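Local coordinates for AB hydrolase-1 domain-containing protein (PDB 3BDI) that is of uncharacterised function but probably acts as a serine hydrolase of the alpha/beta-hydrolase superfamily, within the ABHD14 family, at residues A[7-10]-A[15-18]; A[62-67]-A[87-92]. All coordinates share one frame; numbering follows the deposited sequence. Where two conformers were deposited one is given.

Interaction 1. Residues A[7-10]-A[15-18]; sequences EFID and RVFQ
F8 is held between two side chains of the neighbouring strand: the guanidinium of R15 lies flat over one face of its ring and F17 CD1 sits over the other. The R15 stack is close to parallel, with planes 14° apart and R15 CZ 3.7 Å from the F8 ring centroid, a cation-pi contact made by the outer end of an arginine stretched out from CG to NE. Beneath the opposite face the F17 ring is tilted by 55°, and F17 CB comes within 3.6 Å of F8 CE2. F8 and R15 form the exposed outer end of this face, while F17 beside them is buried against S40 and D63.

The other face, bearing E7, I9, V16 and Q18, turns toward helix 83-96 and is knit more closely; V16 and Q18 are buried, E7 and I9 still partly exposed. In both E7 and Q18, CG stands between backbone N and carbonyl carbon (chi1 64° in E7), which sends the two extended chains out side by side; their carboxylate and amide end nearly coplanar. Q18 NE2 donates to the anti lone pair of E7 OE2 at 2.8 Å. The amide is gripped again from outside, by Y93 at OE1 and N97 at NE2, while K20 forms a salt bridge with the same E7 oxygen. I9 CG2 packs on V16 CB at 3.8 Å.

Paired backbone bonds join E7 to Q18 and I9 to V16, such as I9 N to V16 O at 2.8 Å; F8 and F17 form the non-hydrogen-bonded pair between them. This is the regular register of an antiparallel beta hairpin, here at the edge of the central sheet of an alpha/beta-hydrolase fold.

Interaction 2. Residues A[62-67]-A[87-92]; sequences PDYPGF and AEFIRD
A single proline methylene, P65 CD, lies over the faces of two aromatic rings at once, F89 of the helix and Y64 of its own loop. It stands 3.8 Å from the F89 ring centroid, 17° from the perpendicular to that ring, a CH-pi contact, and is centred over the Y64 ring. P62 approaches F89 differently, its CG coming up to the ring edge at F89 CE2, 4.1 Å away. No hydrogen bond crosses between the two segments.

The Y64 and F89 side chains run alongside each other but point opposite ways, with ring planes 68° apart; Y64 CE1 comes to 3.5 Å from F89 CD2. F89 CG stands anti to its own backbone N (chi1 180°), which carries the ring off the helix toward the loop. The tyrosine hydroxyl passes F89 CB at 3.7 Å and hydrogen-bonds to the carbonyl of Y76. An alanine at F89 is likely to open a gap between loop and helix, leaving P65 CD with the Y64 ring but without its phenylalanine partner, and Y64 less firmly held.

The loop turns back at Y64-F67, a type II beta turn closed by F67 N to Y64 O at 2.9 Å, with G66 at positive phi.

All four touching residues are buried: P62, Y64 and P65 lie where the chain leaves strand 57-62, and F89 faces them from helix 83-96. Y76 meets the F89 ring edge-to-face. The contact thus seats helix 83-96 on the end of strand 57-62, with strand 14-21 touching F89 and P62 through V16 and helix 109-120 touching Y64 through M113.

In the fold
Interaction 1 joins two strands at the sheet margin and is partly exposed; interaction 2 joins a loop to helix 83-96 and is wholly buried. Their chemistry follows: the hairpin combines backbone hydrogen bonds, a charged stack outside and a polar pair inside, whereas the loop-helix contact is apolar and aromatic packing without hydrogen bonds across it. They share no segment but adjoin directly, since strand 14-21 neighbours strand 57-62: F17 O lies 2.9 Å from D63 N, a probable hydrogen bond. Helix 83-96 forms one half of interaction 2 and also packs on the E7, I9, V16 and Q18 face of interaction 1, through F89 and A96.

Interaction 1. Residues A[7-10]-A[15-18]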
ATOM      1  N   GLU A   7       5.225   3.821 -17.083  1.00 10.09           N
ATOM      2  CA  GLU A   7       6.565   4.296 -17.397  1.00 10.66           C
ATOM      3  C   GLU A   7       7.572   3.644 -16.471  1.00 10.93           C
ATOM      4  O   GLU A   7       7.221   3.002 -15.470  1.00 11.15           O
ATOM      5  CB  GLU A   7       6.655   5.810 -17.212  1.00 10.16           C
ATOM      6  CG  GLU A   7       6.443   6.265 -15.787  1.00 12.43           C
ATOM      7  CD  GLU A   7       6.342   7.785 -15.588  1.00 15.08           C
ATOM      8  OE1 GLU A   7       6.135   8.516 -16.588  1.00 16.19           O
ATOM      9  OE2 GLU A   7       6.416   8.225 -14.421  1.00 13.70           O
ATOM     10  N   PHE A   8       8.841   3.807 -16.780  1.00  9.40           N
ATOM     11  CA  PHE A   8       9.914   3.365 -15.925  1.00  9.83           C
ATOM     12  C   PHE A   8      10.604   4.580 -15.328  1.00 11.34           C
ATOM     13  O   PHE A   8      10.805   5.590 -16.009  1.00 15.37           O
ATOM     14  CB  PHE A   8      10.895   2.482 -16.670  1.00 10.21           C
ATOM     15  CG  PHE A   8      10.294   1.199 -17.147  1.00 10.31           C
ATOM     16  CD1 PHE A   8       9.605   1.115 -18.357  1.00 10.90           C
ATOM     17  CD2 PHE A   8      10.403   0.067 -16.384  1.00 11.11           C
ATOM     18  CE1 PHE A   8       9.009  -0.070 -18.718  1.00 12.20           C
ATOM     19  CE2 PHE A   8       9.831  -1.116 -16.781  1.00 11.03           C
ATOM     20  CZ  PHE A   8       9.147  -1.160 -17.962  1.00 11.70           C
ATOM     21  N   ILE A   9      10.872   4.500 -14.030  0.50  8.76           N
ATOM     22  CA  ILE A   9      11.528   5.555 -13.228  0.50  8.98           C
ATOM     23  C   ILE A   9      12.830   4.954 -12.661  0.50  9.30           C
ATOM     24  O   ILE A   9      12.908   3.738 -12.381  0.50 10.44           O
ATOM     25  CB  ILE A   9      10.574   6.106 -12.105  0.50  8.80           C
ATOM     26  CG1 ILE A   9      11.127   7.397 -11.483  0.50  7.01           C
ATOM     27  CG2 ILE A   9      10.217   5.026 -11.067  0.50 13.34           C
ATOM     28  CD1 ILE A   9      10.108   8.180 -10.745  0.50  8.08           C
ATOM     29  N   ASP A  10      13.883   5.766 -12.533  1.00 10.37           N
ATOM     30  CA  ASP A  10      15.051   5.369 -11.799  1.00 10.20           C
ATOM     31  C   ASP A  10      14.877   5.710 -10.360  1.00 11.85           C
ATOM     32  O   ASP A  10      14.649   6.886 -10.013  1.00 12.99           O
ATOM     33  CB  ASP A  10      16.299   6.076 -12.296  1.00 12.02           C
ATOM     34  CG  ASP A  10      17.567   5.588 -11.547  1.00 14.39           C
ATOM     35  OD1 ASP A  10      17.958   4.439 -11.783  1.00 26.88           O
ATOM     36  OD2 ASP A  10      18.097   6.333 -10.744  1.00 29.77           O
ATOM     37  N   ARG A  15      15.798   0.294 -11.936  1.00  8.40           N
ATOM     38  CA  ARG A  15      14.782   0.603 -12.923  1.00  8.49           C
ATOM     39  C   ARG A  15      13.404   0.050 -12.541  1.00  7.98           C
ATOM     40  O   ARG A  15      13.151  -1.148 -12.651  1.00  9.51           O
ATOM     41  CB  ARG A  15      15.220   0.099 -14.301  1.00  8.59           C
ATOM     42  CG  ARG A  15      14.351   0.505 -15.483  1.00 10.25           C
ATOM     43  CD  ARG A  15      14.863  -0.106 -16.716  1.00 10.90           C
ATOM     44  NE  ARG A  15      14.174   0.276 -17.942  1.00 12.69           N
ATOM     45  CZ  ARG A  15      13.276  -0.474 -18.573  1.00 11.16           C
ATOM     46  NH1 ARG A  15      12.865  -1.624 -18.109  1.00 10.35           N
ATOM     47  NH2 ARG A  15      12.768  -0.007 -19.718  1.00 12.67           N
ATOM     48  N   VAL A  16      12.528   0.934 -12.088  1.00  7.65           N
ATOM     49  CA  VAL A  16      11.243   0.599 -11.512  1.00  8.23           C
ATOM     50  C   VAL A  16      10.141   0.900 -12.511  1.00  8.06           C
ATOM     51  O   VAL A  16      10.067   2.016 -13.022  1.00  8.98           O
ATOM     52  CB  VAL A  16      11.037   1.420 -10.222  1.00  8.83           C
ATOM     53  CG1 VAL A  16       9.646   1.215  -9.647  1.00  9.34           C
ATOM     54  CG2 VAL A  16      12.091   1.008  -9.217  1.00 11.04           C
ATOM     55  N   PHE A  17       9.283  -0.073 -12.775  1.00  7.95           N
ATOM     56  CA  PHE A  17       8.055   0.163 -13.518  1.00  7.78           C
ATOM     57  C   PHE A  17       7.014   0.758 -12.590  1.00  7.60           C
ATOM     58  O   PHE A  17       6.836   0.312 -11.469  1.00  8.13           O
ATOM     59  CB  PHE A  17       7.503  -1.147 -14.078  1.00  7.37           C
ATOM     60  CG  PHE A  17       6.182  -0.996 -14.796  1.00  7.96           C
ATOM     61  CD1 PHE A  17       6.141  -0.358 -16.014  1.00  8.20           C
ATOM     62  CD2 PHE A  17       4.990  -1.504 -14.269  1.00  9.08           C
ATOM     63  CE1 PHE A  17       4.956  -0.173 -16.664  1.00  9.69           C
ATOM     64  CE2 PHE A  17       3.792  -1.349 -14.917  1.00 10.02           C
ATOM     65  CZ  PHE A  17       3.782  -0.693 -16.160  1.00  8.13           C
ATOM     66  N   GLN A  18       6.319   1.790 -13.071  1.00  8.32           N
ATOM     67  CA  GLN A  18       5.176   2.311 -12.333  1.00  8.58           C
ATOM     68  C   GLN A  18       4.040   2.724 -13.208  1.00  8.02           C
ATOM     69  O   GLN A  18       4.211   3.043 -14.387  1.00  7.94           O
ATOM     70  CB  GLN A  18       5.582   3.508 -11.431  1.00  9.31           C
ATOM     71  CG  GLN A  18       5.926   4.783 -12.193  1.00  9.46           C
ATOM     72  CD  GLN A  18       6.237   5.964 -11.257  1.00  8.96           C
ATOM     73  OE1 GLN A  18       6.269   5.813 -10.044  1.00 10.85           O
ATOM     74  NE2 GLN A  18       6.543   7.134 -11.820  1.00  9.72           N
TER

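Interaction 2. Residues A[62-67]-A[87-92]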
ATOM      1  N   PRO A  62       4.013   1.255  -8.103  1.00  8.25           N
ATOM      2  CA  PRO A  62       5.165   0.573  -8.723  1.00  7.25           C
ATOM      3  C   PRO A  62       5.102  -0.938  -8.618  1.00  8.17           C
ATOM      4  O   PRO A  62       4.414  -1.492  -7.752  1.00  8.21           O
ATOM      5  CB  PRO A  62       6.325   1.072  -7.887  1.00  8.08           C
ATOM      6  CG  PRO A  62       5.746   1.230  -6.521  1.00  7.51           C
ATOM      7  CD  PRO A  62       4.260   1.570  -6.686  1.00  7.91           C
ATOM      8  N   ASP A  63       5.863  -1.600  -9.487  1.00  7.47           N
ATOM      9  CA  ASP A  63       6.246  -3.006  -9.265  1.00  7.01           C
ATOM     10  C   ASP A  63       7.457  -2.970  -8.339  1.00  7.30           C
ATOM     11  O   ASP A  63       8.424  -2.225  -8.595  1.00  8.97           O
ATOM     12  CB  ASP A  63       6.561  -3.731 -10.543  1.00  7.75           C
ATOM     13  CG  ASP A  63       5.340  -3.966 -11.412  1.00  7.99           C
ATOM     14  OD1 ASP A  63       4.209  -3.720 -10.975  1.00  8.05           O
ATOM     15  OD2 ASP A  63       5.547  -4.407 -12.572  1.00  8.31           O
ATOM     16  N   TYR A  64       7.387  -3.696  -7.232  1.00  8.23           N
ATOM     17  CA  TYR A  64       8.479  -3.733  -6.260  1.00  8.14           C
ATOM     18  C   TYR A  64       9.717  -4.290  -6.976  1.00  8.54           C
ATOM     19  O   TYR A  64       9.597  -5.219  -7.744  1.00  9.06           O
ATOM     20  CB  TYR A  64       8.115  -4.578  -5.024  1.00  8.22           C
ATOM     21  CG  TYR A  64       9.091  -4.288  -3.876  1.00  8.81           C
ATOM     22  CD1 TYR A  64       8.966  -3.145  -3.110  1.00  7.43           C
ATOM     23  CD2 TYR A  64      10.222  -5.047  -3.737  1.00  8.74           C
ATOM     24  CE1 TYR A  64       9.904  -2.796  -2.214  1.00  9.93           C
ATOM     25  CE2 TYR A  64      11.193  -4.695  -2.816  1.00  8.80           C
ATOM     26  CZ  TYR A  64      11.009  -3.598  -2.031  1.00  7.87           C
ATOM     27  OH  TYR A  64      11.937  -3.174  -1.146  1.00 10.19           O
ATOM     28  N   PRO A  65      10.920  -3.746  -6.704  1.00  7.60           N
ATOM     29  CA  PRO A  65      12.129  -4.354  -7.290  1.00  7.81           C
ATOM     30  C   PRO A  65      12.185  -5.869  -7.150  1.00  9.04           C
ATOM     31  O   PRO A  65      11.981  -6.381  -6.066  1.00  8.73           O
ATOM     32  CB  PRO A  65      13.268  -3.636  -6.536  1.00  9.21           C
ATOM     33  CG  PRO A  65      12.678  -2.258  -6.259  1.00  8.42           C
ATOM     34  CD  PRO A  65      11.244  -2.520  -5.918  1.00  8.27           C
ATOM     35  N   GLY A  66      12.458  -6.559  -8.250  1.00  8.43           N
ATOM     36  CA  GLY A  66      12.457  -7.990  -8.245  1.00  7.36           C
ATOM     37  C   GLY A  66      11.149  -8.634  -8.601  1.00  8.42           C
ATOM     38  O   GLY A  66      11.110  -9.872  -8.765  1.00  9.87           O
ATOM     39  N   PHE A  67      10.102  -7.837  -8.824  1.00  7.84           N
ATOM     40  CA  PHE A  67       8.745  -8.318  -9.101  1.00  8.11           C
ATOM     41  C   PHE A  67       8.252  -7.636 -10.369  1.00  8.14           C
ATOM     42  O   PHE A  67       8.712  -6.559 -10.743  1.00  9.18           O
ATOM     43  CB  PHE A  67       7.786  -7.967  -7.950  1.00  7.96           C
ATOM     44  CG  PHE A  67       8.076  -8.728  -6.697  1.00  8.56           C
ATOM     45  CD1 PHE A  67       9.107  -8.344  -5.832  1.00  9.88           C
ATOM     46  CD2 PHE A  67       7.341  -9.855  -6.390  1.00  8.60           C
ATOM     47  CE1 PHE A  67       9.351  -9.048  -4.693  1.00 10.40           C
ATOM     48  CE2 PHE A  67       7.610 -10.552  -5.237  1.00  8.86           C
ATOM     49  CZ  PHE A  67       8.643 -10.174  -4.429  1.00 10.64           C
ATOM     50  N   ALA A  87      11.175  -0.161   3.444  1.00 11.40           N
ATOM     51  CA  ALA A  87      10.911   1.205   3.915  1.00 11.41           C
ATOM     52  C   ALA A  87      11.757   2.238   3.180  1.00 10.19           C
ATOM     53  O   ALA A  87      11.294   3.327   2.824  1.00 12.39           O
ATOM     54  CB  ALA A  87      11.144   1.287   5.470  1.00 12.40           C
ATOM     55  N   GLU A  88      13.039   1.909   2.995  0.50 10.06           N
ATOM     56  CA  GLU A  88      13.933   2.731   2.157  0.50 10.25           C
ATOM     57  C   GLU A  88      13.345   2.891   0.768  0.50  9.42           C
ATOM     58  O   GLU A  88      13.238   4.001   0.254  0.50  8.85           O
ATOM     59  CB  GLU A  88      15.335   2.123   2.049  0.50 11.41           C
ATOM     60  CG  GLU A  88      16.119   2.100   3.341  0.50 10.38           C
ATOM     61  CD  GLU A  88      16.201   3.434   3.972  0.50 13.95           C
ATOM     62  OE1 GLU A  88      16.643   4.418   3.316  0.50 17.96           O
ATOM     63  OE2 GLU A  88      15.845   3.485   5.155  0.50 19.72           O
ATOM     64  N   PHE A  89      12.909   1.779   0.175  1.00 10.11           N
ATOM     65  CA  PHE A  89      12.312   1.853  -1.152  1.00  9.62           C
ATOM     66  C   PHE A  89      11.148   2.818  -1.184  1.00  9.45           C
ATOM     67  O   PHE A  89      11.071   3.670  -2.053  1.00  9.68           O
ATOM     68  CB  PHE A  89      11.840   0.510  -1.672  1.00  9.75           C
ATOM     69  CG  PHE A  89      11.231   0.632  -3.021  1.00  9.07           C
ATOM     70  CD1 PHE A  89      11.993   0.882  -4.124  1.00  9.84           C
ATOM     71  CD2 PHE A  89       9.852   0.572  -3.172  1.00 10.78           C
ATOM     72  CE1 PHE A  89      11.387   1.077  -5.357  1.00  9.92           C
ATOM     73  CE2 PHE A  89       9.268   0.741  -4.392  1.00  9.59           C
ATOM     74  CZ  PHE A  89      10.055   0.988  -5.477  1.00 10.20           C
ATOM     75  N   ILE A  90      10.202   2.679  -0.246  1.00  9.89           N
ATOM     76  CA  ILE A  90       9.004   3.515  -0.321  1.00  9.81           C
ATOM     77  C   ILE A  90       9.329   5.009  -0.165  1.00  9.32           C
ATOM     78  O   ILE A  90       8.856   5.855  -0.942  1.00 11.10           O
ATOM     79  CB  ILE A  90       7.903   3.024   0.638  1.00 10.58           C
ATOM     80  CG1 ILE A  90       7.431   1.657   0.141  1.00 11.04           C
ATOM     81  CG2 ILE A  90       6.750   4.066   0.737  1.00 12.26           C
ATOM     82  CD1 ILE A  90       6.328   0.979   0.963  1.00 12.50           C
ATOM     83  N   ARG A  91      10.200   5.310   0.801  0.50 10.47           N
ATOM     84  CA  ARG A  91      10.682   6.691   0.978  0.50 11.17           C
ATOM     85  C   ARG A  91      11.329   7.226  -0.301  0.50 10.79           C
ATOM     86  O   ARG A  91      11.007   8.316  -0.770  0.50 12.43           O
ATOM     87  CB  ARG A  91      11.678   6.743   2.114  0.50 12.13           C
ATOM     88  CG  ARG A  91      12.152   8.148   2.418  0.50 13.07           C
ATOM     89  CD  ARG A  91      13.206   8.116   3.463  0.50 18.63           C
ATOM     90  NE  ARG A  91      14.552   7.961   2.912  0.50 23.86           N
ATOM     91  CZ  ARG A  91      15.228   6.824   2.798  0.50 21.26           C
ATOM     92  NH1 ARG A  91      14.708   5.655   3.136  0.50 34.17           N
ATOM     93  NH2 ARG A  91      16.455   6.857   2.320  0.50 28.10           N
ATOM     94  N   ASP A  92      12.250   6.438  -0.852  1.00  9.90           N
ATOM     95  CA  ASP A  92      13.013   6.860  -2.041  1.00 11.68           C
ATOM     96  C   ASP A  92      12.153   6.975  -3.284  1.00 10.31           C
ATOM     97  O   ASP A  92      12.387   7.806  -4.148  1.00 10.82           O
ATOM     98  CB  ASP A  92      14.182   5.895  -2.273  1.00 11.67           C
ATOM     99  CG  ASP A  92      15.283   6.003  -1.203  1.00 12.02           C
ATOM    100  OD1 ASP A  92      15.184   6.899  -0.330  1.00 14.01           O
ATOM    101  OD2 ASP A  92      16.186   5.141  -1.164  1.00 11.73           O
TER